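PDB 4HDT: 3-hydroxyisobutyryl-CoA hydrolase from Mycobacterium thermoresistibile, which probably hydrolyses 3-hydroxyisobutyryl-CoA to 3-hydroxyisobutyrate and free coenzyme A, as a member of the crotonase (enoyl-CoA hydratase/isomerase) family. Local coordinates for residues Pro107-Met112 and Gly127-Val132. Residues are numbered along the deposited sequence; the frame is centred on the assembly and turned at random.
Sequences PYVSIM and GNVRVV
Tyr108 O is gripped by two N-H groups, the nearer being Val129 N at 3.0 Å. The second, Asn128 N, gives Tyr108 O a longer, more bent hydrogen bond of 3.2 Å. Asn128 also answers for the other end of Tyr108. CG of Asn128 sits in the crowded position between backbone N and carbonyl carbon (chi1 49°), which brings Asn128 OD1 to 2.8 Å from Tyr108 N. That hydrogen bond is nearly straight at 168°, although the donor stands above the amide plane. ND2 of Asn128 hydrogen-bonds to Lys106 O, so the amide is fixed at both ends and stands in for a strand's backbone where the ladder begins. Beyond it the parallel backbone bonds run on: Ser110 N gives to Val129 O, Val131 N to Ser110 O, and Met112 N to Val131 O at 2.8 Å. On one face Val109 and Val129 lie side by side, CG2 of Val109 being 3.9 Å from CB of Val129. Next along, Ile111 reaches across with CD1 to Val131 CB, 4.2 Å away. Helices 195-205 and 207-214 pack over this valine-isoleucine face. The other face is more polar. Ser110 OG rests against the Arg130 CA and CG while hydrogen-bonding to Gly124 O, and Met112, bent at chi3, lays CE 3.6 Å from Arg130 CB. The Arg130 guanidinium passes on to Gly184 O and Ala125 O through NH1 and to Asp187 through NH2, a salt bridge. Tyr108 CD1 comes to 3.6 Å from Gly127 CA, and Tyr108 OH hydrogen-bonds to Val123 O, tying the ring to the end of helix 119-124. Strands 108-112 and 129-132, with strand 115-117 and that helix between them in the chain, are neighbouring parallel strands of the main sheet of the crotonase fold.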
loop_
_atom_site.group_PDB
_atom_site.type_symbol
_atom_site.label_atom_id
_atom_site.label_comp_id
_atom_site.label_asym_id
_atom_site.label_seq_id
_atom_site.Cartn_x
_atom_site.Cartn_y
_atom_site.Cartn_z
ATOM N N PRO A 107 13.502 -16.076 0.749
ATOM C CA PRO A 107 13.152 -15.175 -0.376
ATOM C C PRO A 107 11.625 -15.140 -0.568
ATOM O O PRO A 107 10.980 -16.186 -0.578
ATOM C CB PRO A 107 13.816 -15.854 -1.570
ATOM C CG PRO A 107 15.010 -16.531 -0.972
ATOM C CD PRO A 107 14.476 -17.091 0.327
ATOM N N TYR A 108 11.101 -13.935 -0.741
ATOM C CA TYR A 108 9.675 -13.696 -0.965
ATOM C C TYR A 108 9.660 -12.768 -2.182
ATOM O O TYR A 108 10.036 -11.582 -2.108
ATOM C CB TYR A 108 9.014 -13.056 0.264
ATOM C CG TYR A 108 7.526 -12.746 0.169
ATOM C CD1 TYR A 108 7.067 -11.643 -0.523
ATOM C CD2 TYR A 108 6.577 -13.522 0.842
ATOM C CE1 TYR A 108 5.711 -11.327 -0.582
ATOM C CE2 TYR A 108 5.243 -13.231 0.776
ATOM C CZ TYR A 108 4.800 -12.116 0.094
ATOM O OH TYR A 108 3.452 -11.795 0.037
ATOM N N VAL A 109 9.206 -13.348 -3.283
ATOM C CA VAL A 109 9.198 -12.692 -4.576
ATOM C C VAL A 109 7.781 -12.206 -4.850
ATOM O O VAL A 109 6.826 -12.978 -4.782
ATOM C CB VAL A 109 9.614 -13.685 -5.691
ATOM C CG1 VAL A 109 9.590 -13.023 -7.044
ATOM C CG2 VAL A 109 10.965 -14.345 -5.386
ATOM N N SER A 110 7.611 -10.919 -5.103
ATOM C CA SER A 110 6.251 -10.422 -5.388
ATOM C C SER A 110 6.216 -9.879 -6.790
ATOM O O SER A 110 7.157 -9.199 -7.243
ATOM C CB SER A 110 5.817 -9.381 -4.422
ATOM O OG SER A 110 6.738 -8.307 -4.408
ATOM N N ILE A 111 5.171 -10.263 -7.518
ATOM C CA ILE A 111 4.979 -9.807 -8.902
ATOM C C ILE A 111 3.938 -8.703 -8.937
ATOM O O ILE A 111 2.743 -8.930 -9.119
ATOM C CB ILE A 111 4.585 -10.951 -9.869
ATOM C CG1 ILE A 111 5.506 -12.170 -9.719
ATOM C CG2 ILE A 111 4.520 -10.435 -11.310
ATOM C CD1 ILE A 111 6.940 -11.903 -10.028
ATOM N N MET A 112 4.433 -7.481 -8.743
ATOM C CA MET A 112 3.577 -6.299 -8.629
ATOM C C MET A 112 3.387 -5.711 -10.036
ATOM O O MET A 112 3.775 -4.590 -10.356
ATOM C CB MET A 112 4.234 -5.321 -7.631
ATOM C CG MET A 112 4.138 -5.811 -6.181
ATOM S SD MET A 112 4.676 -4.602 -4.963
ATOM C CE MET A 112 6.420 -4.709 -5.274
ATOM N N GLY A 127 8.038 -7.434 0.525
ATOM C CA GLY A 127 8.862 -8.569 0.125
ATOM C C GLY A 127 10.310 -8.213 -0.081
ATOM O O GLY A 127 10.679 -7.058 0.009
ATOM N N ASN A 128 11.135 -9.214 -0.345
ATOM C CA ASN A 128 12.552 -8.983 -0.495
ATOM C C ASN A 128 13.060 -9.140 -1.892
ATOM O O ASN A 128 14.213 -8.788 -2.181
ATOM C CB ASN A 128 13.346 -9.853 0.496
ATOM C CG ASN A 128 12.904 -11.295 0.462
ATOM O OD1 ASN A 128 13.094 -11.936 -0.545
ATOM N ND2 ASN A 128 12.413 -11.860 1.620
ATOM N N VAL A 129 12.187 -9.642 -2.772
ATOM C CA VAL A 129 12.450 -9.637 -4.212
ATOM C C VAL A 129 11.206 -9.089 -4.924
ATOM O O VAL A 129 10.314 -9.841 -5.383
ATOM C CB VAL A 129 12.826 -11.001 -4.786
ATOM C CG1 VAL A 129 13.306 -10.870 -6.223
ATOM C CG2 VAL A 129 13.930 -11.640 -3.963
ATOM N N ARG A 130 11.169 -7.759 -5.039
ATOM C CA ARG A 130 9.952 -7.051 -5.448
ATOM C C ARG A 130 10.069 -6.644 -6.900
ATOM O O ARG A 130 10.953 -5.867 -7.254
ATOM C CB ARG A 130 9.770 -5.819 -4.578
ATOM C CG ARG A 130 9.608 -6.155 -3.073
ATOM C CD ARG A 130 9.663 -4.954 -2.171
ATOM N NE ARG A 130 10.951 -4.257 -2.287
ATOM C CZ ARG A 130 11.161 -3.036 -1.810
ATOM N NH1 ARG A 130 10.214 -2.417 -1.124
ATOM N NH2 ARG A 130 12.323 -2.420 -2.011
ATOM N N VAL A 131 9.204 -7.222 -7.707
ATOM C CA VAL A 131 9.281 -7.058 -9.184
ATOM C C VAL A 131 8.112 -6.199 -9.670
ATOM O O VAL A 131 6.937 -6.430 -9.289
ATOM C CB VAL A 131 9.229 -8.422 -9.887
ATOM C CG1 VAL A 131 9.260 -8.262 -11.399
ATOM C CG2 VAL A 131 10.372 -9.340 -9.393
ATOM N N VAL A 132 8.435 -5.179 -10.446
ATOM C CA VAL A 132 7.422 -4.377 -11.143
ATOM C C VAL A 132 7.649 -4.473 -12.631
ATOM O O VAL A 132 8.665 -5.005 -13.086
ATOM C CB VAL A 132 7.419 -2.896 -10.687
ATOM C CG1 VAL A 132 6.852 -2.747 -9.275
ATOM C CG2 VAL A 132 8.824 -2.319 -10.747
#